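Long-range contacts in type IV pilus secretin PilQ family protein (PDB 6W6M), which probably forms, as a ring of fourteen subunits, the outer-membrane channel for the type IV competence pilus required for natural transformation in Vibrio cholerae: residues A[333-344]-A[405-416]; A[528-536]-A[547-555]. One frame throughout, in Å; residues are numbered along the deposited sequence.

Interactions 1 and 2 are two antiparallel strand pairings in one sheet, their centres about 11 Å apart. Across it the order is strand 404-429, strand 320-347, strand 549-568 and strand 518-534, so the two pairs lie next to each other and meet between 320-347 and 549-568. There Asn334 N lies 2.9 Å from Met555 O, a probable hydrogen bond, and the rings of Trp342 and Phe548 pack together. Along the chain interaction 1 closes before interaction 2 opens. The outer strands of this four-strand array, 404-429 and 518-534, each pair with a strand of another subunit, consistent with one continuous barrel wall built round the secretin ring.

Interaction 1 (A[333-344]-A[405-416]); sequences GNLEELGVRWGV and LDLELSALQNES
Arg341 and Glu408 lie side by side on one face of this strand pair and are joined by a salt bridge at the guanidinium edge. Arg341 NH2 meets Glu408 OE1 at 2.9 Å, on the syn side of the carboxylate and close to the guanidinium plane, although the two flat groups are turned 61° against each other. Glu408 is fully extended, whereas Arg341 bends at chi3 (55°), which brings its NH2 edge onto the acid. Opposite charges suit a pair whose acid is buried, since the arginine can compensate its charge.

The other face is mostly apolar. Val340 and Leu409 run alongside one another, CG2 beside CD2, and Leu338 CD2 rests 3.8 Å from the methyl CB of Ala411. Trp342 behaves differently: with CG between the backbone N and carbonyl carbon (chi1 64°), its ring leads away from 405-416, and the closest contacts are made by CB, which lies 3.2 Å from Asp406 O and 3.5 Å from Leu407 CD1. Further along, the extended Glu336 and Gln413 stack their carboxylate and amide planes almost parallel.

Beneath these side chains the backbones form a regular antiparallel ladder, with twelve hydrogen bonds between six alternate pairs from Gly333–Ser416 to Gly343–Asp406.

Strand 390-397 packs against the face carrying Asp406, Glu408 and Ser410, while Ser410 OG bonds to Ser384 N. At the far edge of strand 320-347, strands 549-568 and 380-382 take up successive backbone positions, and Trp342 NE1 makes a weak hydrogen bond to Leu547 O. Beyond strand 404-429, Gln413, Asn414 and Glu415 pair with a strand of a neighbouring subunit.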
loop_
_atom_site.group_PDB
_atom_site.type_symbol
_atom_site.label_atom_id
_atom_site.label_comp_id
_atom_site.label_asym_id
_atom_site.label_seq_id
_atom_site.Cartn_x
_atom_site.Cartn_y
_atom_site.Cartn_z
ATOM N N GLY A 333 -35.755 29.869 -41.100
ATOM C CA GLY A 333 -36.211 30.630 -39.948
ATOM C C GLY A 333 -36.847 31.975 -40.253
ATOM O O GLY A 333 -36.465 32.625 -41.224
ATOM N N ASN A 334 -37.812 32.399 -39.434
ATOM C CA ASN A 334 -38.494 33.680 -39.591
ATOM C C ASN A 334 -38.751 34.325 -38.239
ATOM O O ASN A 334 -39.036 33.638 -37.258
ATOM C CB ASN A 334 -39.824 33.519 -40.313
ATOM C CG ASN A 334 -39.655 33.192 -41.770
ATOM O OD1 ASN A 334 -38.621 33.481 -42.362
ATOM N ND2 ASN A 334 -40.667 32.573 -42.361
ATOM N N LEU A 335 -38.702 35.656 -38.204
ATOM C CA LEU A 335 -38.907 36.392 -36.954
ATOM C C LEU A 335 -39.541 37.743 -37.251
ATOM O O LEU A 335 -39.215 38.356 -38.272
ATOM C CB LEU A 335 -37.581 36.567 -36.232
ATOM C CG LEU A 335 -37.588 37.142 -34.825
ATOM C CD1 LEU A 335 -36.483 36.541 -34.025
ATOM C CD2 LEU A 335 -37.404 38.625 -34.896
ATOM N N GLU A 336 -40.429 38.212 -36.364
ATOM C CA GLU A 336 -41.056 39.522 -36.503
ATOM C C GLU A 336 -41.454 40.110 -35.152
ATOM O O GLU A 336 -42.016 39.418 -34.300
ATOM C CB GLU A 336 -42.274 39.432 -37.388
ATOM C CG GLU A 336 -42.937 40.746 -37.641
ATOM C CD GLU A 336 -44.113 40.610 -38.563
ATOM O OE1 GLU A 336 -44.412 39.466 -38.963
ATOM O OE2 GLU A 336 -44.741 41.637 -38.891
ATOM N N GLU A 337 -41.189 41.402 -34.976
ATOM C CA GLU A 337 -41.507 42.090 -33.727
ATOM C C GLU A 337 -41.989 43.530 -33.929
ATOM O O GLU A 337 -41.440 44.270 -34.737
ATOM C CB GLU A 337 -40.287 42.076 -32.807
ATOM C CG GLU A 337 -40.575 42.524 -31.387
ATOM C CD GLU A 337 -39.341 42.486 -30.510
ATOM O OE1 GLU A 337 -38.223 42.424 -31.061
ATOM O OE2 GLU A 337 -39.488 42.519 -29.269
ATOM N N LEU A 338 -43.019 43.914 -33.180
ATOM C CA LEU A 338 -43.599 45.254 -33.233
ATOM C C LEU A 338 -43.697 45.863 -31.837
ATOM O O LEU A 338 -44.111 45.195 -30.893
ATOM C CB LEU A 338 -44.998 45.226 -33.847
ATOM C CG LEU A 338 -45.212 44.826 -35.303
ATOM C CD1 LEU A 338 -46.675 44.740 -35.614
ATOM C CD2 LEU A 338 -44.543 45.769 -36.259
ATOM N N GLY A 339 -43.362 47.143 -31.700
ATOM C CA GLY A 339 -43.385 47.762 -30.387
ATOM C C GLY A 339 -43.694 49.239 -30.444
ATOM O O GLY A 339 -43.500 49.889 -31.473
ATOM N N VAL A 340 -44.161 49.780 -29.314
ATOM C CA VAL A 340 -44.644 51.155 -29.238
ATOM C C VAL A 340 -44.231 51.805 -27.925
ATOM O O VAL A 340 -44.263 51.189 -26.857
ATOM C CB VAL A 340 -46.176 51.226 -29.408
ATOM C CG1 VAL A 340 -46.665 52.627 -29.206
ATOM C CG2 VAL A 340 -46.575 50.765 -30.778
ATOM N N ARG A 341 -43.884 53.087 -28.003
ATOM C CA ARG A 341 -43.411 53.823 -26.835
ATOM C C ARG A 341 -44.029 55.215 -26.883
ATOM O O ARG A 341 -43.686 55.994 -27.771
ATOM C CB ARG A 341 -41.891 53.895 -26.856
ATOM C CG ARG A 341 -41.215 53.706 -25.535
ATOM C CD ARG A 341 -39.820 53.185 -25.737
ATOM N NE ARG A 341 -39.034 54.033 -26.617
ATOM C CZ ARG A 341 -37.971 54.726 -26.231
ATOM N NH1 ARG A 341 -37.559 54.664 -24.977
ATOM N NH2 ARG A 341 -37.314 55.475 -27.103
ATOM N N TRP A 342 -44.928 55.546 -25.959
ATOM C CA TRP A 342 -45.491 56.892 -25.998
ATOM C C TRP A 342 -45.700 57.460 -24.606
ATOM O O TRP A 342 -45.795 56.732 -23.617
ATOM C CB TRP A 342 -46.804 56.962 -26.784
ATOM C CG TRP A 342 -47.957 56.204 -26.238
ATOM C CD1 TRP A 342 -48.398 54.996 -26.658
ATOM C CD2 TRP A 342 -48.855 56.622 -25.206
ATOM N NE1 TRP A 342 -49.500 54.620 -25.947
ATOM C CE2 TRP A 342 -49.804 55.603 -25.046
ATOM C CE3 TRP A 342 -48.945 57.758 -24.398
ATOM C CZ2 TRP A 342 -50.832 55.680 -24.106
ATOM C CZ3 TRP A 342 -49.963 57.833 -23.467
ATOM C CH2 TRP A 342 -50.890 56.801 -23.327
ATOM N N GLY A 343 -45.790 58.787 -24.560
ATOM C CA GLY A 343 -45.923 59.495 -23.299
ATOM C C GLY A 343 -46.613 60.831 -23.460
ATOM O O GLY A 343 -46.636 61.412 -24.549
ATOM N N VAL A 344 -47.176 61.325 -22.358
ATOM C CA VAL A 344 -47.873 62.602 -22.333
ATOM C C VAL A 344 -47.460 63.363 -21.081
ATOM O O VAL A 344 -46.963 62.791 -20.112
ATOM C CB VAL A 344 -49.405 62.436 -22.378
ATOM C CG1 VAL A 344 -50.092 63.772 -22.228
ATOM C CG2 VAL A 344 -49.823 61.783 -23.663
ATOM N N LEU A 405 -46.381 65.850 -25.931
ATOM C CA LEU A 405 -46.767 64.472 -26.202
ATOM C C LEU A 405 -45.833 63.853 -27.232
ATOM O O LEU A 405 -45.521 64.475 -28.248
ATOM C CB LEU A 405 -48.224 64.381 -26.661
ATOM C CG LEU A 405 -48.924 63.041 -26.835
ATOM C CD1 LEU A 405 -50.405 63.151 -26.496
ATOM C CD2 LEU A 405 -48.735 62.548 -28.260
ATOM N N ASP A 406 -45.402 62.618 -26.958
ATOM C CA ASP A 406 -44.444 61.884 -27.778
ATOM C C ASP A 406 -44.998 60.521 -28.169
ATOM O O ASP A 406 -45.656 59.857 -27.361
ATOM C CB ASP A 406 -43.141 61.669 -27.028
ATOM C CG ASP A 406 -42.352 62.930 -26.858
ATOM O OD1 ASP A 406 -42.947 64.018 -26.936
ATOM O OD2 ASP A 406 -41.130 62.836 -26.662
ATOM N N LEU A 407 -44.678 60.080 -29.391
ATOM C CA LEU A 407 -45.112 58.772 -29.873
ATOM C C LEU A 407 -44.075 58.168 -30.807
ATOM O O LEU A 407 -43.795 58.746 -31.855
ATOM C CB LEU A 407 -46.453 58.875 -30.602
ATOM C CG LEU A 407 -47.021 57.603 -31.234
ATOM C CD1 LEU A 407 -47.316 56.559 -30.188
ATOM C CD2 LEU A 407 -48.276 57.908 -32.014
ATOM N N GLU A 408 -43.553 56.987 -30.465
ATOM C CA GLU A 408 -42.553 56.295 -31.273
ATOM C C GLU A 408 -43.005 54.879 -31.598
ATOM O O GLU A 408 -43.504 54.165 -30.724
ATOM C CB GLU A 408 -41.209 56.237 -30.559
ATOM C CG GLU A 408 -40.120 55.594 -31.380
ATOM C CD GLU A 408 -38.781 55.588 -30.676
ATOM O OE1 GLU A 408 -38.713 56.056 -29.525
ATOM O OE2 GLU A 408 -37.792 55.103 -31.265
ATOM N N LEU A 409 -42.813 54.445 -32.862
ATOM C CA LEU A 409 -43.078 53.091 -33.317
ATOM C C LEU A 409 -41.770 52.410 -33.683
ATOM O O LEU A 409 -40.838 53.060 -34.158
ATOM C CB LEU A 409 -43.996 53.092 -34.534
ATOM C CG LEU A 409 -45.413 53.608 -34.326
ATOM C CD1 LEU A 409 -46.131 53.678 -35.647
ATOM C CD2 LEU A 409 -46.170 52.723 -33.368
ATOM N N SER A 410 -41.697 51.123 -33.464
ATOM C CA SER A 410 -40.503 50.386 -33.855
ATOM C C SER A 410 -40.884 48.992 -34.320
ATOM O O SER A 410 -41.897 48.436 -33.897
ATOM C CB SER A 410 -39.487 50.306 -32.718
ATOM O OG SER A 410 -40.011 49.576 -31.633
ATOM N N ALA A 411 -40.048 48.430 -35.188
ATOM C CA ALA A 411 -40.382 47.192 -35.875
ATOM C C ALA A 411 -39.113 46.447 -36.257
ATOM O O ALA A 411 -38.015 47.008 -36.266
ATOM C CB ALA A 411 -41.229 47.466 -37.110
ATOM N N LEU A 412 -39.280 45.159 -36.570
ATOM C CA LEU A 412 -38.200 44.337 -37.105
ATOM C C LEU A 412 -38.786 43.095 -37.753
ATOM O O LEU A 412 -39.806 42.583 -37.296
ATOM C CB LEU A 412 -37.210 43.928 -36.013
ATOM C CG LEU A 412 -36.066 43.004 -36.425
ATOM C CD1 LEU A 412 -35.182 43.679 -37.436
ATOM C CD2 LEU A 412 -35.264 42.602 -35.219
ATOM N N GLN A 413 -38.171 42.609 -38.834
ATOM C CA GLN A 413 -38.606 41.384 -39.505
ATOM C C GLN A 413 -37.467 40.719 -40.286
ATOM O O GLN A 413 -37.019 41.273 -41.284
ATOM C CB GLN A 413 -39.758 41.679 -40.461
ATOM C CG GLN A 413 -40.357 40.431 -41.085
ATOM C CD GLN A 413 -41.600 40.723 -41.894
ATOM O OE1 GLN A 413 -42.082 41.851 -41.925
ATOM N NE2 GLN A 413 -42.126 39.702 -42.560
ATOM N N ASN A 414 -36.991 39.544 -39.865
ATOM C CA ASN A 414 -35.914 38.920 -40.622
ATOM C C ASN A 414 -36.201 37.453 -40.896
ATOM O O ASN A 414 -37.196 36.895 -40.432
ATOM C CB ASN A 414 -34.557 39.079 -39.941
ATOM C CG ASN A 414 -34.426 38.268 -38.709
ATOM O OD1 ASN A 414 -35.392 38.052 -37.993
ATOM N ND2 ASN A 414 -33.216 37.817 -38.433
ATOM N N GLU A 415 -35.310 36.845 -41.667
ATOM C CA GLU A 415 -35.572 35.593 -42.353
ATOM C C GLU A 415 -34.260 34.968 -42.802
ATOM O O GLU A 415 -33.321 35.674 -43.163
ATOM C CB GLU A 415 -36.492 35.852 -43.531
ATOM C CG GLU A 415 -36.320 34.937 -44.689
ATOM C CD GLU A 415 -37.253 35.288 -45.817
ATOM O OE1 GLU A 415 -37.498 36.492 -46.025
ATOM O OE2 GLU A 415 -37.753 34.361 -46.491
ATOM N N SER A 416 -34.189 33.638 -42.784
ATOM C CA SER A 416 -32.911 32.986 -43.038
ATOM C C SER A 416 -33.099 31.582 -43.594
ATOM O O SER A 416 -34.112 30.936 -43.328
ATOM C CB SER A 416 -32.080 32.933 -41.759
ATOM O OG SER A 416 -30.858 32.263 -41.977
#

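Interaction 2 (A[528-536]-A[547-555]); sequences INNSVDKVP and LFRRTYEQM
Asp533 crosses Arg550 at a slant, its carboxylate nearly parallel to the guanidinium (12°), and holds it by two parts. Asp533 OD2 accepts Arg550 NH2 at 3.1 Å in a salt bridge, met on the syn side but tilted from the guanidinium plane. Asp533 OD1 turns back to the arginine backbone and takes a weak hydrogen bond from Arg550 N at 3.4 Å. The aspartate can do both because chi1 (61°) sets its carboxylate over its own backbone, while Arg550 bends at chi3 to return its head.

On the opposite face, the beta-branched pair Val532 and Thr551, well suited to extended chain, stand side by side with their CG2 methyls 4.1 Å apart. Lys534 and Arg549 touch through CB at 3.6 Å, beyond which each leads away from the opposite strand, Lys534 NZ and Arg549 NH1 staying 6.3 Å apart. Ile528 CG1 rests alongside Met555 CG.

These strands, 518-534 and 549-568, follow one another in the chain as the antiparallel arms of a hairpin closed by a long connection. Pairs Asn529–Gln554, Ser531–Tyr552 and Asp533–Arg550 supply its paired backbone hydrogen bonds, and where the strand ends Val535 N still reaches Phe548 O at 3.1 Å, nearly in line with the C=O, though the N-H itself is bent (142°).

Further out, Arg550 NH1 bonds to Ala383 O, a second partner for the guanidinium, and Lys534 NZ forms a salt bridge with Asp540. Strand 518-534 also pairs with a strand of a neighbouring subunit, whose Asn414 packs on Asp533.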
loop_
_atom_site.group_PDB
_atom_site.type_symbol
_atom_site.label_atom_id
_atom_site.label_comp_id
_atom_site.label_asym_id
_atom_site.label_seq_id
_atom_site.Cartn_x
_atom_site.Cartn_y
_atom_site.Cartn_z
ATOM N N ILE A 528 -42.787 26.942 -33.280
ATOM C CA ILE A 528 -43.547 28.178 -33.448
ATOM C C ILE A 528 -43.736 28.842 -32.092
ATOM O O ILE A 528 -44.172 28.192 -31.142
ATOM C CB ILE A 528 -44.923 27.914 -34.093
ATOM C CG1 ILE A 528 -44.772 27.416 -35.520
ATOM C CG2 ILE A 528 -45.739 29.164 -34.126
ATOM C CD1 ILE A 528 -46.049 26.896 -36.108
ATOM N N ASN A 529 -43.450 30.141 -32.005
ATOM C CA ASN A 529 -43.649 30.900 -30.773
ATOM C C ASN A 529 -44.406 32.188 -31.053
ATOM O O ASN A 529 -44.152 32.852 -32.059
ATOM C CB ASN A 529 -42.328 31.276 -30.106
ATOM C CG ASN A 529 -41.632 30.107 -29.505
ATOM O OD1 ASN A 529 -42.255 29.096 -29.189
ATOM N ND2 ASN A 529 -40.322 30.214 -29.362
ATOM N N ASN A 530 -45.303 32.552 -30.144
ATOM C CA ASN A 530 -46.044 33.800 -30.217
ATOM C C ASN A 530 -46.090 34.438 -28.838
ATOM O O ASN A 530 -46.112 33.748 -27.826
ATOM C CB ASN A 530 -47.464 33.576 -30.725
ATOM C CG ASN A 530 -47.506 33.222 -32.191
ATOM O OD1 ASN A 530 -47.755 34.072 -33.035
ATOM N ND2 ASN A 530 -47.272 31.957 -32.502
ATOM N N SER A 531 -46.120 35.766 -28.793
ATOM C CA SER A 531 -46.213 36.432 -27.501
ATOM C C SER A 531 -46.766 37.839 -27.668
ATOM O O SER A 531 -46.546 38.476 -28.698
ATOM C CB SER A 531 -44.850 36.482 -26.812
ATOM O OG SER A 531 -44.935 37.169 -25.580
ATOM N N VAL A 532 -47.481 38.312 -26.651
ATOM C CA VAL A 532 -48.067 39.649 -26.625
ATOM C C VAL A 532 -47.969 40.195 -25.210
ATOM O O VAL A 532 -48.193 39.465 -24.243
ATOM C CB VAL A 532 -49.542 39.642 -27.076
ATOM C CG1 VAL A 532 -50.148 41.006 -26.923
ATOM C CG2 VAL A 532 -49.668 39.196 -28.502
ATOM N N ASP A 533 -47.642 41.476 -25.074
ATOM C CA ASP A 533 -47.899 42.144 -23.801
ATOM C C ASP A 533 -48.562 43.482 -24.069
ATOM O O ASP A 533 -48.106 44.245 -24.917
ATOM C CB ASP A 533 -46.640 42.330 -22.959
ATOM C CG ASP A 533 -45.615 43.166 -23.633
ATOM O OD1 ASP A 533 -45.834 43.550 -24.790
ATOM O OD2 ASP A 533 -44.584 43.459 -22.998
ATOM N N LYS A 534 -49.641 43.761 -23.349
ATOM C CA LYS A 534 -50.511 44.856 -23.737
ATOM C C LYS A 534 -51.071 45.560 -22.514
ATOM O O LYS A 534 -50.742 45.239 -21.375
ATOM C CB LYS A 534 -51.643 44.364 -24.629
ATOM C CG LYS A 534 -52.423 43.210 -24.081
ATOM C CD LYS A 534 -53.678 43.033 -24.893
ATOM C CE LYS A 534 -54.282 41.668 -24.716
ATOM N NZ LYS A 534 -55.123 41.291 -25.880
ATOM N N VAL A 535 -51.893 46.565 -22.778
ATOM C CA VAL A 535 -52.616 47.269 -21.715
ATOM C C VAL A 535 -53.974 46.605 -21.525
ATOM O O VAL A 535 -54.666 46.342 -22.520
ATOM C CB VAL A 535 -52.758 48.747 -22.065
ATOM C CG1 VAL A 535 -53.604 49.464 -21.043
ATOM C CG2 VAL A 535 -51.392 49.385 -22.134
ATOM N N PRO A 536 -54.386 46.316 -20.285
ATOM C CA PRO A 536 -55.470 45.342 -20.069
ATOM C C PRO A 536 -56.717 45.484 -20.929
ATOM O O PRO A 536 -57.296 44.462 -21.314
ATOM C CB PRO A 536 -55.765 45.535 -18.583
ATOM C CG PRO A 536 -54.428 45.768 -18.022
ATOM C CD PRO A 536 -53.702 46.627 -19.020
ATOM N N LEU A 547 -51.523 50.584 -30.776
ATOM C CA LEU A 547 -50.809 51.604 -30.028
ATOM C C LEU A 547 -50.563 51.216 -28.580
ATOM O O LEU A 547 -49.912 51.977 -27.861
ATOM C CB LEU A 547 -51.586 52.923 -30.066
ATOM C CG LEU A 547 -51.786 53.665 -31.393
ATOM C CD1 LEU A 547 -52.700 54.869 -31.254
ATOM C CD2 LEU A 547 -50.436 54.087 -31.934
ATOM N N PHE A 548 -51.052 50.059 -28.139
ATOM C CA PHE A 548 -51.049 49.693 -26.728
ATOM C C PHE A 548 -50.505 48.289 -26.501
ATOM O O PHE A 548 -50.882 47.625 -25.538
ATOM C CB PHE A 548 -52.453 49.786 -26.140
ATOM C CG PHE A 548 -53.023 51.167 -26.132
ATOM C CD1 PHE A 548 -52.709 52.052 -25.118
ATOM C CD2 PHE A 548 -53.896 51.575 -27.122
ATOM C CE1 PHE A 548 -53.242 53.316 -25.103
ATOM C CE2 PHE A 548 -54.425 52.837 -27.110
ATOM C CZ PHE A 548 -54.100 53.707 -26.099
ATOM N N ARG A 549 -49.611 47.804 -27.355
ATOM C CA ARG A 549 -49.204 46.410 -27.234
ATOM C C ARG A 549 -47.895 46.185 -27.969
ATOM O O ARG A 549 -47.589 46.863 -28.950
ATOM C CB ARG A 549 -50.277 45.475 -27.779
ATOM C CG ARG A 549 -50.367 45.463 -29.267
ATOM C CD ARG A 549 -51.650 44.859 -29.723
ATOM N NE ARG A 549 -51.750 44.879 -31.171
ATOM C CZ ARG A 549 -52.884 44.734 -31.841
ATOM N NH1 ARG A 549 -54.023 44.566 -31.194
ATOM N NH2 ARG A 549 -52.875 44.768 -33.160
ATOM N N ARG A 550 -47.134 45.206 -27.488
ATOM C CA ARG A 550 -45.976 44.685 -28.200
ATOM C C ARG A 550 -46.250 43.242 -28.575
ATOM O O ARG A 550 -46.785 42.479 -27.765
ATOM C CB ARG A 550 -44.702 44.776 -27.368
ATOM C CG ARG A 550 -43.523 44.097 -28.015
ATOM C CD ARG A 550 -42.243 44.417 -27.298
ATOM N NE ARG A 550 -42.316 44.067 -25.890
ATOM C CZ ARG A 550 -41.452 44.476 -24.975
ATOM N NH1 ARG A 550 -40.444 45.259 -25.314
ATOM N NH2 ARG A 550 -41.599 44.104 -23.717
ATOM N N THR A 551 -45.887 42.884 -29.800
ATOM C CA THR A 551 -46.171 41.593 -30.405
ATOM C C THR A 551 -44.886 40.964 -30.931
ATOM O O THR A 551 -44.059 41.634 -31.557
ATOM C CB THR A 551 -47.189 41.757 -31.537
ATOM O OG1 THR A 551 -46.671 42.653 -32.522
ATOM C CG2 THR A 551 -48.509 42.276 -31.026
ATOM N N TYR A 552 -44.731 39.663 -30.679
ATOM C CA TYR A 552 -43.529 38.925 -31.051
ATOM C C TYR A 552 -43.933 37.602 -31.675
ATOM O O TYR A 552 -44.849 36.948 -31.176
ATOM C CB TYR A 552 -42.657 38.692 -29.821
ATOM C CG TYR A 552 -41.433 37.856 -30.067
ATOM C CD1 TYR A 552 -40.313 38.390 -30.687
ATOM C CD2 TYR A 552 -41.400 36.528 -29.700
ATOM C CE1 TYR A 552 -39.199 37.630 -30.917
ATOM C CE2 TYR A 552 -40.293 35.759 -29.932
ATOM C CZ TYR A 552 -39.194 36.314 -30.538
ATOM O OH TYR A 552 -38.086 35.541 -30.767
ATOM N N GLU A 553 -43.262 37.203 -32.751
ATOM C CA GLU A 553 -43.592 35.952 -33.418
ATOM C C GLU A 553 -42.373 35.337 -34.085
ATOM O O GLU A 553 -41.614 36.027 -34.770
ATOM C CB GLU A 553 -44.674 36.167 -34.447
ATOM C CG GLU A 553 -45.106 34.910 -35.114
ATOM C CD GLU A 553 -46.216 35.146 -36.098
ATOM O OE1 GLU A 553 -46.610 36.317 -36.271
ATOM O OE2 GLU A 553 -46.704 34.163 -36.695
ATOM N N GLN A 554 -42.197 34.028 -33.911
ATOM C CA GLN A 554 -41.005 33.362 -34.417
ATOM C C GLN A 554 -41.342 31.962 -34.906
ATOM O O GLN A 554 -42.272 31.330 -34.410
ATOM C CB GLN A 554 -39.931 33.297 -33.342
ATOM C CG GLN A 554 -38.632 32.757 -33.824
ATOM C CD GLN A 554 -37.567 32.870 -32.782
ATOM O OE1 GLN A 554 -37.787 33.441 -31.718
ATOM N NE2 GLN A 554 -36.404 32.302 -33.064
ATOM N N MET A 555 -40.677 31.495 -35.968
ATOM C CA MET A 555 -40.894 30.155 -36.516
ATOM C C MET A 555 -39.597 29.547 -37.065
ATOM O O MET A 555 -38.831 30.231 -37.737
ATOM C CB MET A 555 -41.954 30.196 -37.619
ATOM C CG MET A 555 -42.174 28.862 -38.312
ATOM S SD MET A 555 -43.458 28.883 -39.573
ATOM C CE MET A 555 -42.646 29.796 -40.881
#